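Local coordinates for protein beta sliding clamp (Borrelia burgdorferi, PDB 6DJ8) that probably tethers DNA polymerases and other proteins to DNA and gives them processivity, working as a ring-shaped head-to-tail homodimer around the duplex, at residues L45-K50 with L54-T59; Y149-E154 with S191-V196; K158-V163 with N226-L231; R166-A171 with V220-F225; K246-F251 with K255-L260. All blocks are in the same frame, centred on the assembly; numbering follows the deposited sequence.

Interaction 1: residues L45-K50 with L54-T59; sequences LLIEVK and LIIKST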
# COMPACT_ATOMS: atom_id res chain seq x y z
N LEU A 45 20.32 16.61 0.20
CA LEU A 45 21.11 16.40 1.41
C LEU A 45 22.56 16.75 1.11
O LEU A 45 22.99 16.83 -0.05
CB LEU A 45 20.96 14.97 1.93
CG LEU A 45 21.17 13.83 0.95
CD1 LEU A 45 22.64 13.60 0.78
CD2 LEU A 45 20.49 12.56 1.42
N LEU A 46 23.32 16.98 2.17
CA LEU A 46 24.71 17.40 2.04
C LEU A 46 25.57 16.26 2.55
O LEU A 46 25.39 15.80 3.68
CB LEU A 46 24.98 18.68 2.84
CG LEU A 46 26.44 19.12 2.96
CD1 LEU A 46 26.99 19.53 1.61
CD2 LEU A 46 26.61 20.27 3.97
N ILE A 47 26.46 15.75 1.70
CA ILE A 47 27.39 14.71 2.11
C ILE A 47 28.78 15.29 2.11
O ILE A 47 29.14 16.09 1.24
CB ILE A 47 27.32 13.45 1.23
CG1 ILE A 47 27.82 13.73 -0.18
CG2 ILE A 47 25.92 12.86 1.24
CD1 ILE A 47 28.77 12.67 -0.67
N GLU A 48 29.56 14.93 3.12
CA GLU A 48 30.91 15.44 3.27
C GLU A 48 31.85 14.27 3.49
O GLU A 48 31.59 13.42 4.34
CB GLU A 48 31.02 16.43 4.43
CG GLU A 48 32.46 16.64 4.85
CD GLU A 48 32.63 17.72 5.91
OE1 GLU A 48 31.68 17.97 6.68
OE2 GLU A 48 33.73 18.32 5.95
N VAL A 49 32.91 14.22 2.70
CA VAL A 49 34.00 13.29 2.92
C VAL A 49 35.02 13.98 3.80
O VAL A 49 35.55 15.04 3.44
CB VAL A 49 34.63 12.84 1.59
CG1 VAL A 49 35.93 12.10 1.88
CG2 VAL A 49 33.67 11.97 0.82
N LYS A 50 35.32 13.38 4.95
CA LYS A 50 36.33 13.92 5.86
C LYS A 50 37.20 12.75 6.29
O LYS A 50 36.82 11.98 7.18
CB LYS A 50 35.68 14.63 7.05
CG LYS A 50 36.68 15.38 7.93
CD LYS A 50 35.98 16.07 9.10
CE LYS A 50 35.07 17.19 8.62
NZ LYS A 50 34.59 18.05 9.74
N LEU A 54 32.28 9.56 6.12
CA LEU A 54 31.29 10.29 5.35
C LEU A 54 30.28 10.91 6.30
O LEU A 54 29.68 10.20 7.12
CB LEU A 54 30.57 9.35 4.38
CG LEU A 54 29.62 10.05 3.42
CD1 LEU A 54 30.41 10.80 2.34
CD2 LEU A 54 28.62 9.07 2.83
N ILE A 55 30.07 12.22 6.20
CA ILE A 55 29.07 12.90 7.02
C ILE A 55 27.88 13.22 6.12
O ILE A 55 28.04 13.87 5.08
CB ILE A 55 29.61 14.20 7.64
CG1 ILE A 55 30.91 13.95 8.41
CG2 ILE A 55 28.55 14.79 8.51
CD1 ILE A 55 30.84 12.84 9.39
N ILE A 56 26.71 12.74 6.50
CA ILE A 56 25.47 13.00 5.77
C ILE A 56 24.63 13.95 6.61
O ILE A 56 24.38 13.69 7.79
CB ILE A 56 24.71 11.70 5.48
CG1 ILE A 56 25.53 10.81 4.54
CG2 ILE A 56 23.33 11.98 4.88
CD1 ILE A 56 25.07 9.39 4.53
N LYS A 57 24.23 15.08 6.02
CA LYS A 57 23.41 16.06 6.71
C LYS A 57 22.11 16.28 5.94
O LYS A 57 22.09 16.28 4.70
CB LYS A 57 24.13 17.40 6.88
CG LYS A 57 25.31 17.36 7.85
CD LYS A 57 25.97 18.75 7.95
CE LYS A 57 27.36 18.68 8.56
NZ LYS A 57 28.04 20.04 8.63
N SER A 58 21.03 16.47 6.69
CA SER A 58 19.75 16.85 6.11
C SER A 58 19.07 17.81 7.07
O SER A 58 19.40 17.85 8.26
CB SER A 58 18.85 15.64 5.83
OG SER A 58 18.51 14.98 7.03
N THR A 59 18.15 18.61 6.55
CA THR A 59 17.40 19.49 7.43
C THR A 59 16.06 19.79 6.78
O THR A 59 15.92 19.72 5.56
CB THR A 59 18.13 20.80 7.71
OG1 THR A 59 17.33 21.62 8.59
CG2 THR A 59 18.39 21.57 6.39
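Leu46 and Lys57 face each other as a hydrogen-bonded antiparallel pair, each amide answering the opposite carbonyl: Lys57 N gives to Leu46 O at 2.7 Å, and Leu46 N gives to Lys57 O at 2.9 Å. Glu48 and Ile55 repeat the exchange two residues along, where Ile55 N meets Glu48 O at 2.7 Å with a nearly straight N-H...O angle of 171°. Between these rungs the strands come closer, and Ile47 CA lies 3.2 Å from Ile55 O in a CA-H...O contact. This beta hairpin, whose strands run at 163° to each other, illustrates how an antiparallel pair sorts its side chains onto two unlike faces. On one, Ile47, Val49, Leu54 and Ile56 interlock. Ile47 CG2 touches Ile56 CG1 at 3.9 Å, while its other branch, placed between the backbone N and the carbonyl carbon (chi1 67°), carries Ile47 CD1 diagonally to Leu54 CD1. That same Leu54 CD1 also meets Val49 CG2 at 3.8 Å, so one methyl group bridges two residues of the facing strand. The other face mixes character: the extended chain of Lys57 brings its CD within 4.3 Å of Leu46 CD2, then sends NZ on to Tyr142 O and Asn141 OD1. Further out, helix 19-29 packs against the apolar face through Ile22, Glu25, Ile26 and Ala29, and Ala29 O holds Ser58 OG. Within the N-terminal domain, strand 77-82 flanks 45-50 and strand 64-70 flanks 54-59, leaving the hairpin inside a continuous antiparallel sheet.

Interaction 2: residues Y149-E154 with S191-V196; sequences YTFGIE and SKLLLV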
# COMPACT_ATOMS: atom_id res chain seq x y z
N TYR A 149 24.45 24.38 27.02
CA TYR A 149 23.42 23.47 27.48
C TYR A 149 23.05 23.73 28.93
O TYR A 149 23.92 23.88 29.79
CB TYR A 149 23.87 22.02 27.28
CG TYR A 149 24.09 21.73 25.82
CD1 TYR A 149 23.17 22.14 24.86
CD2 TYR A 149 25.24 21.07 25.38
CE1 TYR A 149 23.36 21.89 23.52
CE2 TYR A 149 25.44 20.82 24.02
CZ TYR A 149 24.50 21.23 23.10
OH TYR A 149 24.68 20.99 21.75
N THR A 150 21.75 23.80 29.20
CA THR A 150 21.25 24.04 30.55
C THR A 150 20.99 22.74 31.30
O THR A 150 21.10 22.71 32.53
CB THR A 150 19.99 24.91 30.49
OG1 THR A 150 20.37 26.30 30.49
CG2 THR A 150 19.03 24.65 31.66
N PHE A 151 20.71 21.65 30.59
CA PHE A 151 20.41 20.40 31.26
C PHE A 151 20.55 19.26 30.24
O PHE A 151 20.25 19.44 29.06
CB PHE A 151 19.01 20.49 31.90
CG PHE A 151 18.16 19.26 31.77
CD1 PHE A 151 18.48 18.10 32.44
CD2 PHE A 151 16.99 19.30 31.03
CE1 PHE A 151 17.67 16.98 32.33
CE2 PHE A 151 16.17 18.18 30.92
CZ PHE A 151 16.51 17.02 31.57
N GLY A 152 21.08 18.14 30.70
CA GLY A 152 21.25 16.96 29.86
C GLY A 152 21.05 15.69 30.66
O GLY A 152 21.33 15.65 31.87
N ILE A 153 20.57 14.65 29.99
CA ILE A 153 20.44 13.32 30.57
C ILE A 153 20.93 12.29 29.56
O ILE A 153 21.00 12.56 28.36
CB ILE A 153 18.99 12.95 30.97
CG1 ILE A 153 18.06 13.20 29.79
CG2 ILE A 153 18.56 13.73 32.20
CD1 ILE A 153 16.71 12.54 29.95
N GLU A 154 21.27 11.11 30.08
CA GLU A 154 21.61 9.97 29.24
C GLU A 154 20.73 8.81 29.70
O GLU A 154 20.75 8.45 30.87
CB GLU A 154 23.11 9.63 29.35
CG GLU A 154 23.58 8.48 28.46
CD GLU A 154 25.10 8.37 28.32
OE1 GLU A 154 25.84 9.03 29.08
OE2 GLU A 154 25.56 7.63 27.43
N SER A 191 10.88 15.55 41.60
CA SER A 191 11.98 15.99 40.76
C SER A 191 12.30 14.97 39.67
O SER A 191 13.43 14.92 39.18
CB SER A 191 13.23 16.30 41.60
OG SER A 191 14.12 17.17 40.92
N LYS A 192 11.31 14.16 39.29
CA LYS A 192 11.47 13.18 38.23
C LYS A 192 11.05 13.77 36.89
O LYS A 192 10.03 14.45 36.78
CB LYS A 192 10.65 11.92 38.51
CG LYS A 192 10.94 11.25 39.84
CD LYS A 192 12.20 10.41 39.77
CE LYS A 192 12.35 9.56 41.01
NZ LYS A 192 11.20 8.63 41.20
N LEU A 193 11.85 13.49 35.87
CA LEU A 193 11.56 14.01 34.55
C LEU A 193 10.23 13.46 34.03
O LEU A 193 9.96 12.26 34.09
CB LEU A 193 12.69 13.65 33.61
CG LEU A 193 12.44 14.10 32.18
CD1 LEU A 193 12.45 15.62 32.14
CD2 LEU A 193 13.51 13.51 31.29
N LEU A 194 9.43 14.34 33.45
CA LEU A 194 8.08 14.00 33.05
C LEU A 194 7.79 14.56 31.66
O LEU A 194 8.15 15.70 31.34
CB LEU A 194 7.11 14.54 34.10
CG LEU A 194 5.62 14.65 33.86
CD1 LEU A 194 4.89 14.45 35.16
CD2 LEU A 194 5.38 16.04 33.34
N LEU A 195 7.13 13.75 30.83
CA LEU A 195 6.72 14.14 29.49
C LEU A 195 5.19 14.15 29.41
O LEU A 195 4.53 13.25 29.92
CB LEU A 195 7.29 13.19 28.43
CG LEU A 195 8.76 13.40 28.07
CD1 LEU A 195 9.70 12.94 29.18
CD2 LEU A 195 9.09 12.74 26.76
N VAL A 196 4.65 15.18 28.76
CA VAL A 196 3.21 15.33 28.57
C VAL A 196 2.96 15.70 27.11
O VAL A 196 3.72 16.49 26.54
CB VAL A 196 2.63 16.40 29.51
CG1 VAL A 196 1.14 16.64 29.22
CG2 VAL A 196 2.84 16.01 30.96
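Leu193 is the one residue of 191-196 that meets 149-154, and it does so by splitting its two methyl groups between Phe151 and Ile153. Its CB starts the approach by pointing at the facing strand. CG, anti to the backbone N (chi1 178°), continues that line but still stays 5.1 Å from Ile153 CD1. The fork beyond CG closes the gap. CD2 makes the tightest touch, 3.6 Å from Ile153 CD1, the two side chains crossing at a slant. CD1 leans the other way and comes within 4.3 Å of CZ, the far end of the Phe151 ring. Only apolar ends meet: the alpha carbons of Ile153 and Leu193 are 9.8 Å apart, and no hydrogen bond links the segments. Here is a compact example of how two beta sheets can pack through side chains alone, with their backbones well separated.

The second shell explains how the partners are presented. Thr150 and Phe151 both face Phe242 in a classic beta bulge, and the Phe151 ring lies almost parallel to that of Phe242, with about 5° between their planes. Ile153 is backed by Val210 and Ile240, and Leu193 also rests on Val216, while Leu193 O accepts a hydrogen bond from Thr208 OG1. Strand 151-156 is the outermost strand, within this chain, of the sheet that runs on through 237-242, 246-251 and 254-259; strand 192-198 belongs to a second sheet, between strands 182-187 and 202-211.

Interaction 3: residues K158-V163 with N226-L231; sequences KSFKKV and NFLKHL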
# COMPACT_ATOMS: atom_id res chain seq x y z
N LYS A 158 16.18 1.92 24.54
CA LYS A 158 14.95 1.15 24.64
C LYS A 158 13.89 1.88 25.45
O LYS A 158 12.72 1.95 25.05
CB LYS A 158 15.26 -0.22 25.25
CG LYS A 158 14.04 -1.08 25.55
CD LYS A 158 14.43 -2.55 25.70
CE LYS A 158 13.47 -3.30 26.62
NZ LYS A 158 13.59 -2.84 28.04
N SER A 159 14.28 2.48 26.58
CA SER A 159 13.31 3.22 27.38
C SER A 159 12.79 4.44 26.62
O SER A 159 11.58 4.69 26.57
CB SER A 159 13.93 3.63 28.71
OG SER A 159 14.47 2.48 29.34
N PHE A 160 13.70 5.21 26.01
CA PHE A 160 13.31 6.42 25.29
C PHE A 160 12.34 6.09 24.16
O PHE A 160 11.39 6.85 23.91
CB PHE A 160 14.55 7.11 24.73
CG PHE A 160 14.30 8.50 24.20
CD1 PHE A 160 13.30 9.29 24.72
CD2 PHE A 160 15.10 9.02 23.20
CE1 PHE A 160 13.09 10.58 24.23
CE2 PHE A 160 14.89 10.30 22.72
CZ PHE A 160 13.88 11.08 23.25
N LYS A 161 12.58 4.98 23.45
CA LYS A 161 11.65 4.57 22.40
C LYS A 161 10.27 4.29 22.96
O LYS A 161 9.25 4.69 22.37
CB LYS A 161 12.16 3.29 21.71
CG LYS A 161 13.24 3.50 20.69
CD LYS A 161 13.51 2.21 19.92
CE LYS A 161 12.22 1.66 19.33
NZ LYS A 161 12.45 1.11 17.97
N LYS A 162 10.20 3.59 24.10
CA LYS A 162 8.89 3.31 24.70
C LYS A 162 8.18 4.61 25.07
O LYS A 162 6.99 4.78 24.78
CB LYS A 162 9.06 2.41 25.92
CG LYS A 162 7.75 1.92 26.53
CD LYS A 162 8.00 0.72 27.44
CE LYS A 162 6.82 0.44 28.35
NZ LYS A 162 6.96 -0.91 28.99
N VAL A 163 8.91 5.55 25.67
CA VAL A 163 8.30 6.82 26.04
C VAL A 163 7.80 7.56 24.81
O VAL A 163 6.69 8.12 24.80
CB VAL A 163 9.30 7.66 26.86
CG1 VAL A 163 8.77 9.07 27.04
CG2 VAL A 163 9.51 7.03 28.22
N ASN A 226 8.80 11.66 16.19
CA ASN A 226 8.43 10.71 15.15
C ASN A 226 9.65 10.28 14.35
O ASN A 226 9.87 9.09 14.12
CB ASN A 226 7.36 11.32 14.24
CG ASN A 226 6.05 11.54 14.99
OD1 ASN A 226 5.71 10.75 15.86
ND2 ASN A 226 5.32 12.61 14.65
N PHE A 227 10.54 11.24 14.05
CA PHE A 227 11.78 10.94 13.33
C PHE A 227 12.66 9.98 14.12
O PHE A 227 13.14 8.96 13.60
CB PHE A 227 12.50 12.27 13.07
CG PHE A 227 13.74 12.17 12.25
CD1 PHE A 227 13.79 11.36 11.12
CD2 PHE A 227 14.83 12.97 12.56
CE1 PHE A 227 14.94 11.32 10.34
CE2 PHE A 227 15.98 12.93 11.78
CZ PHE A 227 16.03 12.10 10.67
N LEU A 228 12.86 10.30 15.40
CA LEU A 228 13.76 9.56 16.27
C LEU A 228 13.36 8.10 16.42
O LEU A 228 14.22 7.22 16.50
CB LEU A 228 13.77 10.21 17.65
CG LEU A 228 14.67 11.42 17.82
CD1 LEU A 228 14.34 12.08 19.13
CD2 LEU A 228 16.08 10.92 17.82
N LYS A 229 12.06 7.84 16.53
CA LYS A 229 11.66 6.46 16.79
C LYS A 229 12.01 5.55 15.62
O LYS A 229 12.23 4.36 15.83
CB LYS A 229 10.18 6.37 17.16
CG LYS A 229 9.17 6.92 16.17
CD LYS A 229 7.77 6.75 16.76
CE LYS A 229 6.76 7.75 16.21
NZ LYS A 229 5.53 7.79 17.05
N HIS A 230 12.14 6.10 14.42
CA HIS A 230 12.67 5.36 13.27
C HIS A 230 14.19 5.20 13.33
O HIS A 230 14.73 4.27 12.72
CB HIS A 230 12.26 6.07 11.98
CG HIS A 230 12.80 5.44 10.73
ND1 HIS A 230 12.73 4.08 10.49
CD2 HIS A 230 13.42 5.98 9.65
CE1 HIS A 230 13.28 3.81 9.32
NE2 HIS A 230 13.70 4.95 8.79
N LEU A 231 14.90 6.08 14.05
CA LEU A 231 16.37 6.04 14.05
C LEU A 231 16.95 5.17 15.15
O LEU A 231 18.00 4.55 14.96
CB LEU A 231 16.95 7.45 14.22
CG LEU A 231 16.58 8.49 13.18
CD1 LEU A 231 17.18 9.81 13.55
CD2 LEU A 231 17.13 8.07 11.84
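The Phe160 ring meets Leu228 at a single carbon, its CE2 standing 4.0 Å from Leu228 CD1, with the methyl reaching the ring at a slant. The Phe160 side chain also touches Met232, Val238 and Ile240. Phe227, on the same helix as Leu228, turns elsewhere: Leu231 CD1 lies 3.7 Å above one face of its ring, toward the rim, and the ring of Phe65 from the N-terminal domain meets it with the planes turned about 65° apart. Phe160 reaches Leu228 because its CG is anti to the backbone N (chi1 -168°), which swings the ring toward helix 223-231.

The backbones draw closest at Lys161 and Lys229, whose alpha carbons are 5.9 Å apart. Beside the apolar touch, the Lys161 chain bends at its third and fourth torsions and brings NZ to 3.9 Å from Lys229 O, too far for a hydrogen bond. Helices 157-167 and 223-231 are the helix pair of the central domain; in sliding rings of this family such helices line the DNA channel. The chemistry across the contact is plain: one small hydrophobic touch joins the segments, no hydrogen bond passes between them, and any pull of the Lys161 ammonium group on the carbonyl of Lys229 is probably weak at that separation.

Interaction 4: residues R166-A171 with V220-F225; sequences RIAFSA and VPVKIF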
# COMPACT_ATOMS: atom_id res chain seq x y z
N ARG A 166 4.65 6.18 23.59
CA ARG A 166 3.49 6.51 24.41
C ARG A 166 3.13 7.99 24.37
O ARG A 166 2.01 8.34 24.76
CB ARG A 166 3.76 6.08 25.86
CG ARG A 166 3.44 4.60 26.04
CD ARG A 166 4.25 3.86 27.07
NE ARG A 166 3.98 2.43 26.93
CZ ARG A 166 3.45 1.65 27.86
NH1 ARG A 166 3.18 2.11 29.07
NH2 ARG A 166 3.23 0.37 27.57
N ILE A 167 4.02 8.85 23.89
CA ILE A 167 3.82 10.30 23.96
C ILE A 167 3.52 10.91 22.59
O ILE A 167 2.60 11.73 22.47
CB ILE A 167 5.05 10.97 24.61
CG1 ILE A 167 5.05 10.75 26.12
CG2 ILE A 167 5.06 12.45 24.31
CD1 ILE A 167 4.09 11.68 26.86
N ALA A 168 4.25 10.49 21.54
CA ALA A 168 4.21 11.24 20.28
C ALA A 168 2.80 11.32 19.70
O ALA A 168 2.37 12.40 19.25
CB ALA A 168 5.17 10.60 19.27
N PHE A 169 2.06 10.21 19.69
CA PHE A 169 0.77 10.20 18.99
C PHE A 169 -0.24 11.17 19.58
O PHE A 169 -1.16 11.59 18.88
CB PHE A 169 0.20 8.77 18.98
CG PHE A 169 -0.41 8.34 20.30
CD1 PHE A 169 0.37 7.71 21.26
CD2 PHE A 169 -1.76 8.56 20.57
CE1 PHE A 169 -0.20 7.30 22.50
CE2 PHE A 169 -2.34 8.15 21.76
CZ PHE A 169 -1.55 7.53 22.74
N SER A 170 -0.09 11.55 20.86
CA SER A 170 -1.07 12.44 21.49
C SER A 170 -0.88 13.91 21.16
O SER A 170 -1.80 14.71 21.40
CB SER A 170 -1.01 12.31 23.01
OG SER A 170 -1.63 11.13 23.46
N ALA A 171 0.30 14.32 20.67
CA ALA A 171 0.49 15.74 20.41
C ALA A 171 -0.44 16.18 19.29
O ALA A 171 -0.83 15.38 18.44
CB ALA A 171 1.95 16.03 20.05
N VAL A 220 9.09 20.78 22.92
CA VAL A 220 9.81 20.28 21.75
C VAL A 220 8.79 19.86 20.69
O VAL A 220 7.92 19.03 20.98
CB VAL A 220 10.71 19.08 22.11
CG1 VAL A 220 11.48 18.63 20.86
CG2 VAL A 220 11.66 19.46 23.24
N PRO A 221 8.87 20.38 19.47
CA PRO A 221 7.93 19.96 18.43
C PRO A 221 7.96 18.45 18.27
O PRO A 221 9.02 17.82 18.34
CB PRO A 221 8.43 20.67 17.17
CG PRO A 221 9.17 21.88 17.70
CD PRO A 221 9.86 21.34 18.93
N VAL A 222 6.77 17.86 18.11
CA VAL A 222 6.69 16.41 18.12
C VAL A 222 7.42 15.79 16.92
O VAL A 222 7.84 14.64 17.00
CB VAL A 222 5.22 15.96 18.18
CG1 VAL A 222 4.45 16.29 16.86
CG2 VAL A 222 5.16 14.46 18.50
N LYS A 223 7.59 16.52 15.82
CA LYS A 223 8.11 15.87 14.61
C LYS A 223 9.44 15.17 14.88
O LYS A 223 9.64 14.03 14.44
CB LYS A 223 8.27 16.87 13.46
CG LYS A 223 8.88 16.26 12.19
CD LYS A 223 8.99 17.29 11.08
CE LYS A 223 9.52 16.65 9.77
NZ LYS A 223 9.69 17.70 8.72
N ILE A 224 10.33 15.79 15.67
CA ILE A 224 11.62 15.15 15.91
C ILE A 224 11.44 13.80 16.60
O ILE A 224 12.24 12.88 16.38
CB ILE A 224 12.59 16.06 16.69
CG1 ILE A 224 14.01 15.49 16.57
CG2 ILE A 224 12.18 16.17 18.16
CD1 ILE A 224 15.09 16.39 17.11
N PHE A 225 10.39 13.64 17.42
CA PHE A 225 10.21 12.36 18.08
C PHE A 225 9.70 11.29 17.11
O PHE A 225 10.10 10.13 17.20
CB PHE A 225 9.28 12.51 19.29
CG PHE A 225 9.86 13.42 20.33
CD1 PHE A 225 10.92 12.98 21.11
CD2 PHE A 225 9.46 14.73 20.44
CE1 PHE A 225 11.52 13.83 22.04
CE2 PHE A 225 10.05 15.57 21.35
CZ PHE A 225 11.08 15.12 22.16
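Ile167 O is gripped by two donors, Ser170 N at 3.1 Å from its own segment and Ser197 OG from a neighbouring strand. This carbonyl lies where the chain leaves helix 157-167 of the central domain, and the contact joins the segment that follows to the one leading into helix 223-231. Val222 carries this contact, packing against two alanines. Its CG2, set anti to the backbone N, lies 3.9 Å from Ala168 CB, and its CB lies 3.8 Å from Ala171 CB. The alanines are three positions apart, and with Ala168-Ser170 in helical conformation both methyl groups point toward Val222. Ala168 O takes a hydrogen bond from Ala171 N at 3.2 Å, and Val222 CG2 merely packs on it at 3.5 Å.

On the other side Phe225 N bonds to Val222 O at 2.8 Å, the shortest polar bond in either segment, an i to i+3 bond at the entry to helix 223-231. Neighbouring strands steady the alanine-bearing segment further, with Ser170 OG bonded to Ser204 OG, while Val222 itself leans on Asn181 and Val183. The buried contact is an example of small residues letting two backbones come within 6.1 Å, measured from Ala168 CA to Val222 CA. Just beyond it, the Phe225 ring receives Val222 CA at its edge, in plane, and Ile224 CG2 3.8 Å above one face.

Interaction 5: residues K246-F251 with K255-L260; sequences KFYVEF and KIACSL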
# COMPACT_ATOMS: atom_id res chain seq x y z
N LYS A 246 17.14 25.39 22.07
CA LYS A 246 17.28 24.22 21.23
C LYS A 246 17.25 22.93 22.04
O LYS A 246 17.49 22.90 23.25
CB LYS A 246 18.57 24.29 20.37
CG LYS A 246 19.81 23.67 20.97
CD LYS A 246 20.97 23.75 19.98
CE LYS A 246 22.27 23.16 20.52
NZ LYS A 246 22.24 21.67 20.61
N PHE A 247 16.92 21.85 21.32
CA PHE A 247 16.86 20.50 21.83
C PHE A 247 17.84 19.66 21.01
O PHE A 247 17.95 19.83 19.80
CB PHE A 247 15.42 19.97 21.68
CG PHE A 247 15.26 18.51 21.95
CD1 PHE A 247 15.18 18.03 23.25
CD2 PHE A 247 15.13 17.61 20.90
CE1 PHE A 247 15.01 16.70 23.52
CE2 PHE A 247 14.95 16.26 21.15
CZ PHE A 247 14.89 15.80 22.47
N TYR A 248 18.58 18.79 21.69
CA TYR A 248 19.69 18.09 21.05
C TYR A 248 19.68 16.64 21.50
O TYR A 248 19.44 16.36 22.67
CB TYR A 248 21.03 18.76 21.39
CG TYR A 248 22.28 18.02 20.92
CD1 TYR A 248 22.74 18.13 19.61
CD2 TYR A 248 23.01 17.22 21.81
CE1 TYR A 248 23.88 17.47 19.19
CE2 TYR A 248 24.16 16.56 21.39
CZ TYR A 248 24.59 16.69 20.09
OH TYR A 248 25.72 16.03 19.66
N VAL A 249 19.93 15.73 20.57
CA VAL A 249 19.92 14.30 20.85
C VAL A 249 21.10 13.67 20.13
O VAL A 249 21.40 14.01 18.98
CB VAL A 249 18.62 13.63 20.40
CG1 VAL A 249 18.71 12.13 20.56
CG2 VAL A 249 17.49 14.14 21.20
N GLU A 250 21.77 12.74 20.81
CA GLU A 250 22.97 12.13 20.25
C GLU A 250 23.01 10.69 20.71
O GLU A 250 22.77 10.41 21.89
CB GLU A 250 24.21 12.91 20.71
CG GLU A 250 25.52 12.22 20.45
CD GLU A 250 26.67 12.90 21.17
OE1 GLU A 250 27.52 12.18 21.74
OE2 GLU A 250 26.71 14.15 21.19
N PHE A 251 23.27 9.78 19.77
CA PHE A 251 23.28 8.34 20.02
C PHE A 251 23.82 7.66 18.78
O PHE A 251 23.56 8.10 17.66
CB PHE A 251 21.88 7.80 20.33
CG PHE A 251 20.89 7.98 19.21
CD1 PHE A 251 20.18 9.16 19.07
CD2 PHE A 251 20.63 6.95 18.31
CE1 PHE A 251 19.26 9.33 18.05
CE2 PHE A 251 19.70 7.11 17.29
CZ PHE A 251 19.02 8.30 17.16
N LYS A 255 23.56 12.68 15.28
CA LYS A 255 23.37 13.90 16.04
C LYS A 255 22.19 14.61 15.41
O LYS A 255 22.10 14.67 14.18
CB LYS A 255 24.62 14.79 16.05
CG LYS A 255 25.88 14.10 16.54
CD LYS A 255 27.08 15.04 16.46
CE LYS A 255 28.31 14.44 17.12
NZ LYS A 255 29.52 15.30 16.92
N ILE A 256 21.26 15.07 16.23
CA ILE A 256 20.04 15.70 15.75
C ILE A 256 19.72 16.87 16.67
O ILE A 256 19.93 16.78 17.88
CB ILE A 256 18.85 14.71 15.72
CG1 ILE A 256 19.33 13.30 15.39
CG2 ILE A 256 17.79 15.14 14.71
CD1 ILE A 256 18.27 12.28 15.52
N ALA A 257 19.21 17.95 16.09
CA ALA A 257 18.82 19.11 16.89
C ALA A 257 17.60 19.76 16.26
O ALA A 257 17.34 19.60 15.06
CB ALA A 257 19.97 20.12 17.00
N CYS A 258 16.86 20.50 17.08
CA CYS A 258 15.76 21.31 16.58
C CYS A 258 15.52 22.46 17.54
O CYS A 258 16.12 22.52 18.62
CB CYS A 258 14.48 20.47 16.40
SG CYS A 258 13.67 19.97 17.97
N SER A 259 14.66 23.39 17.14
CA SER A 259 14.33 24.53 17.99
C SER A 259 13.19 24.19 18.93
O SER A 259 12.30 23.40 18.60
CB SER A 259 13.94 25.75 17.16
OG SER A 259 15.05 26.27 16.47
N LEU A 260 13.23 24.81 20.11
CA LEU A 260 12.13 24.72 21.04
C LEU A 260 11.02 25.68 20.65
O LEU A 260 11.23 26.68 19.95
CB LEU A 260 12.60 25.01 22.46
CG LEU A 260 13.77 24.15 22.96
CD1 LEU A 260 14.25 24.65 24.31
CD2 LEU A 260 13.39 22.68 23.02
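Tyr248 lies alongside Lys255, the two side chains pointing the same way, and its OH stands 3.6 Å from Lys255 CD beside the extended aliphatic chain. The hydroxyl is fixed by Glu250 of its own strand: Tyr248 OH gives a 2.6 Å hydrogen bond to Glu250 OE2, arriving on the anti side, 16° out of the carboxylate plane. Nearer the backbone, Ala257 CB sits at the edge of the tyrosine ring, 4.3 Å from CD1.

The opposite face of the pair is apolar. Cys258 SG approaches the Phe247 ring in a sulfur-aromatic contact, 5.3 Å from the centroid and 70° off the ring normal, and is 4.0 Å from Phe247 CD2. Leu260 folds back so that its CD2 meets Phe247 CB at 3.6 Å.

Both faces ride on a beta hairpin of the central domain, a textbook case of alternating pairs: Phe247 with Cys258 and Val249 with Ile256 exchange two backbone hydrogen bonds each, such as Phe247 N to Cys258 O at 2.9 Å, while Tyr248 with Ala257 is a non-hydrogen-bonded pair. Strand 237-242 continues the sheet beside 246-251, and strand 64-70 of the N-terminal domain beside 254-259. Near the turn, Phe251 CG stands between its backbone N and carbonyl carbon (chi1 61°), turning the ring across the strands until CE1 lies 4.0 Å from Ile256 CD1.

Interactions 2 to 5 form one connected core, while interaction 1 stands apart in the N-terminal domain, its centre about 17 Å from that of interaction 5, with which it shares a sheet that crosses the domain boundary. Interactions 3 and 4 use the same two helices, their centres about 10 Å apart, and Phe160 CZ meets Phe225 CE1 at 3.8 Å. Interaction 5 supplies the floor for both: Ile256 CD1 packs 3.5 Å from Leu228 CD2, and Val220 CG1 lies 3.8 Å from Phe247 CD2. Interaction 2 reaches interaction 5 through Tyr149 OH, which probably hydrogen-bonds Lys246 NZ at 2.8 Å; from its other strand, Leu195 packs on Val163 and Ile167 of interactions 3 and 4.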